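Local coordinates for protein interferon alpha/beta receptor 1 (Mus musculus, PDB 3WCY) that pairs with IFNAR2 to form the receptor for type I interferons, whose binding switches on JAK-STAT signalling, at residues I13-Y18 against G127-A131; S138-W144 against C173-I179; W236-K242 against V273-F279. All coordinates share one frame; numbering follows the deposited sequence.

Interaction 1: I13-Y18 against G127-A131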
loop_
_atom_site.group_PDB
_atom_site.type_symbol
_atom_site.label_atom_id
_atom_site.label_comp_id
_atom_site.label_asym_id
_atom_site.label_seq_id
_atom_site.Cartn_x
_atom_site.Cartn_y
_atom_site.Cartn_z
ATOM N N ILE A 13 -26.609 5.954 -11.772
ATOM C CA ILE A 13 -25.278 6.543 -11.877
ATOM C C ILE A 13 -24.227 5.446 -11.991
ATOM O O ILE A 13 -24.080 4.611 -11.092
ATOM C CB ILE A 13 -24.931 7.569 -10.749
ATOM C CG1 ILE A 13 -26.144 8.437 -10.338
ATOM C CG2 ILE A 13 -23.729 8.439 -11.160
ATOM C CD1 ILE A 13 -26.041 9.067 -8.981
ATOM N N ILE A 14 -23.515 5.453 -13.115
ATOM C CA ILE A 14 -22.415 4.541 -13.401
ATOM C C ILE A 14 -21.200 5.445 -13.624
ATOM O O ILE A 14 -21.053 6.038 -14.700
ATOM C CB ILE A 14 -22.742 3.515 -14.541
ATOM C CG1 ILE A 14 -21.585 2.535 -14.817
ATOM C CG2 ILE A 14 -23.270 4.164 -15.821
ATOM C CD1 ILE A 14 -21.663 1.238 -14.056
ATOM N N ASP A 15 -20.398 5.637 -12.545
ATOM C CA ASP A 15 -19.228 6.519 -12.497
ATOM C C ASP A 15 -19.742 7.954 -12.689
ATOM O O ASP A 15 -20.561 8.399 -11.888
ATOM C CB ASP A 15 -18.152 6.115 -13.534
ATOM C CG ASP A 15 -17.520 4.762 -13.299
ATOM O OD1 ASP A 15 -18.248 3.821 -12.915
ATOM O OD2 ASP A 15 -16.304 4.635 -13.525
ATOM N N ASP A 16 -19.299 8.661 -13.749
ATOM C CA ASP A 16 -19.689 10.049 -14.004
ATOM C C ASP A 16 -20.811 10.176 -15.041
ATOM O O ASP A 16 -21.161 11.285 -15.460
ATOM C CB ASP A 16 -18.469 10.926 -14.329
ATOM C CG ASP A 16 -17.651 11.274 -13.099
ATOM O OD1 ASP A 16 -18.212 11.905 -12.168
ATOM O OD2 ASP A 16 -16.453 10.913 -13.063
ATOM N N ASN A 17 -21.401 9.026 -15.412
ATOM C CA ASN A 17 -22.516 8.939 -16.349
ATOM C C ASN A 17 -23.825 8.836 -15.576
ATOM O O ASN A 17 -23.921 8.058 -14.623
ATOM C CB ASN A 17 -22.343 7.757 -17.307
ATOM C CG ASN A 17 -21.205 7.929 -18.280
ATOM O OD1 ASN A 17 -21.138 8.901 -19.041
ATOM N ND2 ASN A 17 -20.295 6.970 -18.296
ATOM N N TYR A 18 -24.821 9.641 -15.981
ATOM C CA TYR A 18 -26.149 9.705 -15.369
ATOM C C TYR A 18 -27.229 9.280 -16.374
ATOM O O TYR A 18 -27.049 9.460 -17.585
ATOM C CB TYR A 18 -26.423 11.126 -14.847
ATOM C CG TYR A 18 -25.538 11.541 -13.690
ATOM C CD1 TYR A 18 -25.995 11.475 -12.378
ATOM C CD2 TYR A 18 -24.251 12.028 -13.909
ATOM C CE1 TYR A 18 -25.188 11.866 -11.309
ATOM C CE2 TYR A 18 -23.433 12.413 -12.847
ATOM C CZ TYR A 18 -23.908 12.333 -11.550
ATOM O OH TYR A 18 -23.103 12.712 -10.505
ATOM N N GLY A 127 -12.089 11.385 -14.707
ATOM C CA GLY A 127 -13.346 11.764 -14.070
ATOM C C GLY A 127 -13.230 12.362 -12.684
ATOM O O GLY A 127 -12.150 12.813 -12.284
ATOM N N ASN A 128 -14.361 12.383 -11.946
ATOM C CA ASN A 128 -14.411 12.941 -10.596
ATOM C C ASN A 128 -14.926 12.010 -9.506
ATOM O O ASN A 128 -14.478 12.120 -8.359
ATOM C CB ASN A 128 -15.104 14.302 -10.560
ATOM C CG ASN A 128 -14.157 15.415 -10.157
ATOM O OD1 ASN A 128 -13.620 15.447 -9.039
ATOM N ND2 ASN A 128 -13.899 16.335 -11.069
ATOM N N MET A 129 -15.855 11.100 -9.852
ATOM C CA MET A 129 -16.447 10.136 -8.922
ATOM C C MET A 129 -15.395 9.279 -8.208
ATOM O O MET A 129 -15.520 9.043 -7.004
ATOM C CB MET A 129 -17.466 9.241 -9.650
ATOM C CG MET A 129 -18.390 8.466 -8.719
ATOM S SD MET A 129 -19.427 9.504 -7.658
ATOM C CE MET A 129 -20.580 10.165 -8.843
ATOM N N TRP A 130 -14.357 8.840 -8.935
ATOM C CA TRP A 130 -13.310 7.987 -8.372
ATOM C C TRP A 130 -11.927 8.647 -8.276
ATOM O O TRP A 130 -10.988 8.037 -7.755
ATOM C CB TRP A 130 -13.284 6.634 -9.098
ATOM C CG TRP A 130 -14.654 6.049 -9.275
ATOM C CD1 TRP A 130 -15.371 5.987 -10.433
ATOM C CD2 TRP A 130 -15.528 5.580 -8.236
ATOM N NE1 TRP A 130 -16.611 5.443 -10.193
ATOM C CE2 TRP A 130 -16.740 5.197 -8.851
ATOM C CE3 TRP A 130 -15.396 5.425 -6.845
ATOM C CZ2 TRP A 130 -17.813 4.671 -8.127
ATOM C CZ3 TRP A 130 -16.458 4.896 -6.129
ATOM C CH2 TRP A 130 -17.647 4.519 -6.769
ATOM N N ALA A 131 -11.833 9.926 -8.706
ATOM C CA ALA A 131 -10.637 10.769 -8.693
ATOM C C ALA A 131 -9.921 10.815 -7.336
ATOM O O ALA A 131 -8.735 11.156 -7.292
ATOM C CB ALA A 131 -10.999 12.176 -9.134
#
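Asp16, in the type II' turn that runs from Ile14 to Asn17 of a beta hairpin, takes hold of the backbone of 127-131, joining the first fibronectin type III domain to a loop of the second. The hydrogen bonds converge on one carboxylate oxygen. Asn128 N reaches Asp16 OD2 at 2.8 Å and Met129 N reaches the same atom at 3.3 Å, both on its syn side but from opposite faces of the carboxylate plane; a weak bond from Met129 N to Asp16 OD1 adds to the grip. With CG anti to its carbonyl carbon (chi1 -76°), Asp16 carries the carboxylate out to these amides. Gly127 passes close by, its CA 3.4 Å from Asp16 OD2.

The van der Waals contacts belong to Met129, whose chain bends at chi2 and chi3 and brings CE up to the hairpin, 3.5 Å from Asp15 O, with Tyr18 OH 4.0 Å away; its apolar partner is Ile13 CG2, at 4.3 Å. Ala100 and Pro96 also touch this methionine. The Asp15 carboxylate is hydrogen-bonded through OD1 to Ser103 N; it stands at the edge of the Trp130 indole, the planes 73° apart, too poorly angled for a hydrogen bond although Asp15 CG is 3.3 Å from Trp130 NE1.

Interaction 2: S138-W144 against C173-I179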
loop_
_atom_site.group_PDB
_atom_site.type_symbol
_atom_site.label_atom_id
_atom_site.label_comp_id
_atom_site.label_asym_id
_atom_site.label_seq_id
_atom_site.Cartn_x
_atom_site.Cartn_y
_atom_site.Cartn_z
ATOM N N SER A 138 -8.725 -2.161 -5.432
ATOM C CA SER A 138 -7.934 -3.382 -5.543
ATOM C C SER A 138 -8.481 -4.089 -6.775
ATOM O O SER A 138 -9.568 -3.738 -7.238
ATOM C CB SER A 138 -8.108 -4.260 -4.307
ATOM O OG SER A 138 -7.384 -5.476 -4.424
ATOM N N TYR A 139 -7.722 -5.040 -7.333
ATOM C CA TYR A 139 -8.135 -5.779 -8.531
ATOM C C TYR A 139 -7.918 -7.273 -8.370
ATOM O O TYR A 139 -7.017 -7.696 -7.639
ATOM C CB TYR A 139 -7.442 -5.232 -9.805
ATOM C CG TYR A 139 -7.584 -3.732 -9.958
ATOM C CD1 TYR A 139 -8.728 -3.174 -10.522
ATOM C CD2 TYR A 139 -6.606 -2.865 -9.470
ATOM C CE1 TYR A 139 -8.884 -1.792 -10.624
ATOM C CE2 TYR A 139 -6.754 -1.480 -9.562
ATOM C CZ TYR A 139 -7.897 -0.949 -10.139
ATOM O OH TYR A 139 -8.059 0.410 -10.226
ATOM N N THR A 140 -8.787 -8.069 -9.003
ATOM C CA THR A 140 -8.721 -9.532 -8.981
ATOM C C THR A 140 -8.688 -9.998 -10.441
ATOM O O THR A 140 -9.595 -9.670 -11.212
ATOM C CB THR A 140 -9.908 -10.149 -8.202
ATOM O OG1 THR A 140 -11.118 -9.940 -8.932
ATOM C CG2 THR A 140 -10.052 -9.607 -6.787
ATOM N N ILE A 141 -7.634 -10.728 -10.822
ATOM C CA ILE A 141 -7.446 -11.216 -12.188
ATOM C C ILE A 141 -7.746 -12.707 -12.271
ATOM O O ILE A 141 -7.320 -13.472 -11.403
ATOM C CB ILE A 141 -6.022 -10.920 -12.763
ATOM C CG1 ILE A 141 -5.251 -9.751 -12.072
ATOM C CG2 ILE A 141 -6.017 -10.853 -14.290
ATOM C CD1 ILE A 141 -5.730 -8.326 -12.332
ATOM N N ARG A 142 -8.443 -13.112 -13.351
ATOM C CA ARG A 142 -8.782 -14.496 -13.673
ATOM C C ARG A 142 -8.147 -14.846 -15.016
ATOM O O ARG A 142 -8.387 -14.161 -16.010
ATOM C CB ARG A 142 -10.297 -14.687 -13.742
ATOM C CG ARG A 142 -10.964 -14.962 -12.406
ATOM C CD ARG A 142 -12.431 -15.264 -12.640
ATOM N NE ARG A 142 -13.185 -15.421 -11.398
ATOM C CZ ARG A 142 -14.507 -15.305 -11.306
ATOM N NH1 ARG A 142 -15.233 -15.015 -12.381
ATOM N NH2 ARG A 142 -15.113 -15.465 -10.135
ATOM N N ILE A 143 -7.321 -15.899 -15.034
ATOM C CA ILE A 143 -6.620 -16.391 -16.222
ATOM C C ILE A 143 -6.842 -17.906 -16.406
ATOM O O ILE A 143 -6.874 -18.665 -15.434
ATOM C CB ILE A 143 -5.112 -15.964 -16.223
ATOM C CG1 ILE A 143 -4.429 -16.193 -17.595
ATOM C CG2 ILE A 143 -4.315 -16.565 -15.050
ATOM C CD1 ILE A 143 -3.043 -15.507 -17.814
ATOM N N TRP A 144 -7.016 -18.321 -17.664
ATOM C CA TRP A 144 -7.204 -19.710 -18.088
ATOM C C TRP A 144 -6.838 -19.805 -19.566
ATOM O O TRP A 144 -6.846 -18.780 -20.246
ATOM C CB TRP A 144 -8.672 -20.144 -17.894
ATOM C CG TRP A 144 -9.651 -19.397 -18.754
ATOM C CD1 TRP A 144 -10.079 -19.747 -20.001
ATOM C CD2 TRP A 144 -10.266 -18.138 -18.456
ATOM N NE1 TRP A 144 -10.922 -18.782 -20.500
ATOM C CE2 TRP A 144 -11.080 -17.798 -19.559
ATOM C CE3 TRP A 144 -10.218 -17.265 -17.355
ATOM C CZ2 TRP A 144 -11.851 -16.630 -19.588
ATOM C CZ3 TRP A 144 -10.992 -16.114 -17.383
ATOM C CH2 TRP A 144 -11.782 -15.797 -18.494
ATOM N N CYS A 173 -7.021 -16.526 -21.745
ATOM C CA CYS A 173 -8.045 -15.482 -21.689
ATOM C C CYS A 173 -8.136 -14.884 -20.287
ATOM O O CYS A 173 -7.937 -15.599 -19.300
ATOM C CB CYS A 173 -9.389 -15.986 -22.203
ATOM S SG CYS A 173 -9.342 -16.579 -23.918
ATOM N N LEU A 174 -8.349 -13.548 -20.212
ATOM C CA LEU A 174 -8.339 -12.755 -18.978
ATOM C C LEU A 174 -9.647 -12.046 -18.622
ATOM O O LEU A 174 -10.433 -11.692 -19.503
ATOM C CB LEU A 174 -7.209 -11.705 -19.049
ATOM C CG LEU A 174 -5.746 -12.118 -18.788
ATOM C CD1 LEU A 174 -5.531 -12.598 -17.397
ATOM C CD2 LEU A 174 -5.163 -13.032 -19.864
ATOM N N GLU A 175 -9.830 -11.792 -17.309
ATOM C CA GLU A 175 -10.975 -11.104 -16.712
ATOM C C GLU A 175 -10.511 -10.352 -15.446
ATOM O O GLU A 175 -9.989 -10.973 -14.516
ATOM C CB GLU A 175 -12.091 -12.110 -16.383
ATOM C CG GLU A 175 -13.430 -11.752 -17.011
ATOM C CD GLU A 175 -14.628 -12.607 -16.626
ATOM O OE1 GLU A 175 -14.470 -13.529 -15.790
ATOM O OE2 GLU A 175 -15.735 -12.339 -17.152
ATOM N N VAL A 176 -10.665 -9.011 -15.435
ATOM C CA VAL A 176 -10.238 -8.145 -14.325
ATOM C C VAL A 176 -11.437 -7.468 -13.669
ATOM O O VAL A 176 -12.230 -6.809 -14.345
ATOM C CB VAL A 176 -9.153 -7.113 -14.752
ATOM C CG1 VAL A 176 -8.695 -6.254 -13.578
ATOM C CG2 VAL A 176 -7.958 -7.798 -15.406
ATOM N N LYS A 177 -11.537 -7.618 -12.346
ATOM C CA LYS A 177 -12.579 -7.051 -11.497
ATOM C C LYS A 177 -11.985 -5.909 -10.646
ATOM O O LYS A 177 -10.912 -6.075 -10.045
ATOM C CB LYS A 177 -13.141 -8.162 -10.587
ATOM C CG LYS A 177 -14.342 -7.791 -9.728
ATOM C CD LYS A 177 -14.745 -8.966 -8.839
ATOM C CE LYS A 177 -16.193 -8.934 -8.389
ATOM N NZ LYS A 177 -17.136 -9.351 -9.465
ATOM N N ALA A 178 -12.681 -4.758 -10.596
ATOM C CA ALA A 178 -12.261 -3.635 -9.756
ATOM C C ALA A 178 -13.051 -3.710 -8.466
ATOM O O ALA A 178 -14.283 -3.790 -8.491
ATOM C CB ALA A 178 -12.519 -2.312 -10.455
ATOM N N ILE A 179 -12.353 -3.750 -7.337
ATOM C CA ILE A 179 -13.032 -3.817 -6.042
ATOM C C ILE A 179 -12.668 -2.663 -5.122
ATOM O O ILE A 179 -11.522 -2.221 -5.140
ATOM C CB ILE A 179 -12.945 -5.214 -5.360
ATOM C CG1 ILE A 179 -11.499 -5.765 -5.324
ATOM C CG2 ILE A 179 -13.909 -6.200 -6.034
ATOM C CD1 ILE A 179 -11.230 -6.822 -4.227
#
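Ile141 and Val176 lie side by side at the middle of two antiparallel strands, in a non-hydrogen-bonded pair, and point the same way into the core of the second fibronectin type III domain. Ile141 CG2 touches Val176 CG2 at 3.8 Å and Leu174 CD1 at 3.6 Å. With CG anti to its carbonyl carbon (chi1 -78°) and chi2 at -64°, Leu174 reaches across to the neighbouring strand, where the same CD1 also touches Ile143 CB at 3.6 Å. At the other end of this apolar face, Tyr139 CD1 and CE1 touch Ala178, which meets the ring obliquely, with Tyr139 CE1 3.7 Å from Ala178 CB.

Backbone bonds join the hydrogen-bonded pairs from Ser138-Ile179 to Trp144-Cys173; those from Glu175 N to Arg142 O and from Trp144 N to Cys173 O are weak.

The opposite face is more polar. Ile179 sends CD1 across to Thr140 CG2, and Thr140 OG1 sits beside the aliphatic start of Lys177, 3.2 Å from its CB. Arg142 and Glu175 run alongside each other, but their salt bridge is long, with Arg142 NH1 3.8 Å from Glu175 OE1, and Lys151 offers that carboxylate a second weak ion pair. The Trp144 indole turns back over its partner, taking Cys173 O over one face, 3.4 Å from Trp144 CE3, while Cys173 CB approaches NE1 and CE2. Cys173 SG lies obliquely to the ring and is disulfide-bonded to Cys194.

Strand 152-156 flanks 138-144 and strand 193-196 flanks 173-179, while Val118 and Ile120 of strand 116-121 and Ile163 of strand 160-163 pack against the apolar face.

Interaction 3: W236-K242 against V273-F279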
loop_
_atom_site.group_PDB
_atom_site.type_symbol
_atom_site.label_atom_id
_atom_site.label_comp_id
_atom_site.label_asym_id
_atom_site.label_seq_id
_atom_site.Cartn_x
_atom_site.Cartn_y
_atom_site.Cartn_z
ATOM N N TRP A 236 15.479 0.871 -11.810
ATOM C CA TRP A 236 14.781 1.007 -10.532
ATOM C C TRP A 236 13.525 1.849 -10.669
ATOM O O TRP A 236 13.485 2.787 -11.463
ATOM C CB TRP A 236 15.710 1.540 -9.420
ATOM C CG TRP A 236 15.934 3.025 -9.445
ATOM C CD1 TRP A 236 16.838 3.702 -10.205
ATOM C CD2 TRP A 236 15.245 4.011 -8.666
ATOM N NE1 TRP A 236 16.760 5.048 -9.946
ATOM C CE2 TRP A 236 15.778 5.270 -9.017
ATOM C CE3 TRP A 236 14.216 3.957 -7.709
ATOM C CZ2 TRP A 236 15.316 6.464 -8.450
ATOM C CZ3 TRP A 236 13.765 5.140 -7.144
ATOM C CH2 TRP A 236 14.310 6.374 -7.516
ATOM N N LEU A 237 12.501 1.516 -9.893
ATOM C CA LEU A 237 11.239 2.243 -9.928
ATOM C C LEU A 237 10.802 2.518 -8.493
ATOM O O LEU A 237 10.855 1.600 -7.681
ATOM C CB LEU A 237 10.183 1.415 -10.695
ATOM C CG LEU A 237 8.905 2.124 -11.150
ATOM C CD1 LEU A 237 9.146 2.987 -12.364
ATOM C CD2 LEU A 237 7.804 1.121 -11.447
ATOM N N PRO A 238 10.404 3.762 -8.142
ATOM C CA PRO A 238 9.967 4.028 -6.757
ATOM C C PRO A 238 8.688 3.272 -6.391
ATOM O O PRO A 238 7.804 3.126 -7.240
ATOM C CB PRO A 238 9.758 5.543 -6.734
ATOM C CG PRO A 238 9.547 5.932 -8.141
ATOM C CD PRO A 238 10.304 4.968 -8.989
ATOM N N GLY A 239 8.626 2.791 -5.145
ATOM C CA GLY A 239 7.536 1.993 -4.574
ATOM C C GLY A 239 6.100 2.344 -4.936
ATOM O O GLY A 239 5.304 1.451 -5.251
ATOM N N TYR A 240 5.768 3.646 -4.897
ATOM C CA TYR A 240 4.433 4.176 -5.178
ATOM C C TYR A 240 4.017 4.114 -6.644
ATOM O O TYR A 240 2.827 4.245 -6.919
ATOM C CB TYR A 240 4.294 5.620 -4.637
ATOM C CG TYR A 240 4.859 6.696 -5.543
ATOM C CD1 TYR A 240 4.065 7.311 -6.507
ATOM C CD2 TYR A 240 6.188 7.103 -5.433
ATOM C CE1 TYR A 240 4.580 8.290 -7.354
ATOM C CE2 TYR A 240 6.715 8.086 -6.274
ATOM C CZ TYR A 240 5.905 8.681 -7.231
ATOM O OH TYR A 240 6.400 9.658 -8.066
ATOM N N SER A 241 4.983 4.000 -7.578
ATOM C CA SER A 241 4.742 4.011 -9.030
ATOM C C SER A 241 3.913 2.833 -9.525
ATOM O O SER A 241 2.943 3.034 -10.261
ATOM C CB SER A 241 6.055 4.089 -9.808
ATOM O OG SER A 241 6.690 5.353 -9.724
ATOM N N LYS A 242 4.300 1.607 -9.138
ATOM C CA LYS A 242 3.601 0.396 -9.546
ATOM C C LYS A 242 2.233 0.300 -8.889
ATOM O O LYS A 242 1.314 -0.273 -9.469
ATOM C CB LYS A 242 4.452 -0.848 -9.256
ATOM C CG LYS A 242 4.407 -1.869 -10.394
ATOM C CD LYS A 242 5.676 -2.697 -10.471
ATOM C CE LYS A 242 5.585 -3.995 -9.700
ATOM N NZ LYS A 242 4.833 -5.033 -10.452
ATOM N N VAL A 273 19.281 5.858 -6.145
ATOM C CA VAL A 273 18.038 5.185 -5.754
ATOM C C VAL A 273 17.513 5.861 -4.467
ATOM O O VAL A 273 17.576 5.311 -3.358
ATOM C CB VAL A 273 18.230 3.644 -5.639
ATOM C CG1 VAL A 273 18.352 3.005 -7.015
ATOM C CG2 VAL A 273 19.448 3.288 -4.791
ATOM N N TYR A 274 17.016 7.093 -4.641
ATOM C CA TYR A 274 16.594 7.963 -3.553
ATOM C C TYR A 274 15.354 7.648 -2.724
ATOM O O TYR A 274 15.291 8.111 -1.583
ATOM C CB TYR A 274 16.667 9.437 -3.945
ATOM C CG TYR A 274 15.865 9.828 -5.164
ATOM C CD1 TYR A 274 14.551 10.267 -5.042
ATOM C CD2 TYR A 274 16.459 9.887 -6.422
ATOM C CE1 TYR A 274 13.830 10.704 -6.150
ATOM C CE2 TYR A 274 15.748 10.322 -7.539
ATOM C CZ TYR A 274 14.431 10.734 -7.397
ATOM O OH TYR A 274 13.707 11.153 -8.490
ATOM N N THR A 275 14.389 6.875 -3.247
ATOM C CA THR A 275 13.180 6.551 -2.473
ATOM C C THR A 275 13.415 5.514 -1.378
ATOM O O THR A 275 14.357 4.729 -1.463
ATOM C CB THR A 275 11.964 6.261 -3.368
ATOM O OG1 THR A 275 12.282 5.233 -4.309
ATOM C CG2 THR A 275 11.445 7.508 -4.072
ATOM N N GLY A 276 12.563 5.546 -0.354
ATOM C CA GLY A 276 12.615 4.637 0.790
ATOM C C GLY A 276 12.265 3.210 0.428
ATOM O O GLY A 276 12.753 2.260 1.051
ATOM N N THR A 277 11.392 3.070 -0.579
ATOM C CA THR A 277 10.957 1.801 -1.136
ATOM C C THR A 277 11.092 1.878 -2.641
ATOM O O THR A 277 10.770 2.907 -3.240
ATOM C CB THR A 277 9.527 1.433 -0.707
ATOM O OG1 THR A 277 8.629 2.515 -0.949
ATOM C CG2 THR A 277 9.442 0.986 0.730
ATOM N N PHE A 278 11.598 0.799 -3.250
ATOM C CA PHE A 278 11.774 0.710 -4.696
ATOM C C PHE A 278 11.791 -0.718 -5.261
ATOM O O PHE A 278 11.988 -1.685 -4.521
ATOM C CB PHE A 278 12.944 1.591 -5.206
ATOM C CG PHE A 278 14.348 1.239 -4.774
ATOM C CD1 PHE A 278 15.207 0.563 -5.633
ATOM C CD2 PHE A 278 14.845 1.667 -3.549
ATOM C CE1 PHE A 278 16.522 0.268 -5.250
ATOM C CE2 PHE A 278 16.159 1.375 -3.168
ATOM C CZ PHE A 278 16.988 0.676 -4.020
ATOM N N PHE A 279 11.526 -0.836 -6.570
ATOM C CA PHE A 279 11.497 -2.096 -7.318
ATOM C C PHE A 279 12.717 -2.160 -8.227
ATOM O O PHE A 279 13.152 -1.124 -8.729
ATOM C CB PHE A 279 10.216 -2.195 -8.176
ATOM C CG PHE A 279 8.914 -2.247 -7.414
ATOM C CD1 PHE A 279 8.213 -1.083 -7.122
ATOM C CD2 PHE A 279 8.368 -3.463 -7.021
ATOM C CE1 PHE A 279 7.002 -1.136 -6.427
ATOM C CE2 PHE A 279 7.150 -3.513 -6.334
ATOM C CZ PHE A 279 6.482 -2.352 -6.035
#
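Trp236, Tyr274 and Phe278 form an aromatic cluster of the third fibronectin type III domain, with Val273 packed on the indole face. Val273 CG1 sits over the five-membered ring in a CH-pi contact, 3.5 Å from its centroid. The six-membered ring directs its edge at the face of Tyr274 (T-shaped, planes at 75°) and, more offset, at the face of Phe278. With alanine in place of Trp236, Val273 CG1 would probably lose the ring it rests on, and Tyr274 and Phe278 the edge directed at them.

Antiparallel pairing fixes the frame: Leu237 and Phe279 exchange two backbone bonds, the shorter from Phe279 N to Leu237 O at 2.8 Å. Just beyond, Thr277 O accepts from Gly239 N at 2.9 Å and from Thr275 OG1 at 3.0 Å, the donors on opposite faces of its carbonyl plane. This second bond holds the Thr275 hydroxyl near the indole edge.

Farther out, Lys242 CE lies over the face of Phe279, 4.0 Å from the ring centroid, with Gly239 O in plane at the ring edge. Lys242 NZ makes a salt bridge to Glu296. The lysine thus contributes mainly its methylene carbons here; at 5.4 Å from the ring centroid, Lys242 NZ can add at most a weak cation-pi attraction to Phe279.

Overall arrangement
The three interactions follow one another along the chain. Interaction 2 pairs neighbouring strands of a four-stranded antiparallel sheet in the second fibronectin type III domain; interaction 3 joins two such strands of the third, together with the turns that flank them. Centres lie about 21 Å apart between interactions 1 and 2, about 25 Å between 2 and 3, and about 31 Å between 1 and 3, without touching. Both sheets share one strand order, with the described pair central. A backbone hydrogen bond between Lys242 and Tyr159 links the third domain to the second. Interaction 1 thus ties the first domain to the second, while 2 and 3 each hold a central strand pair inside one.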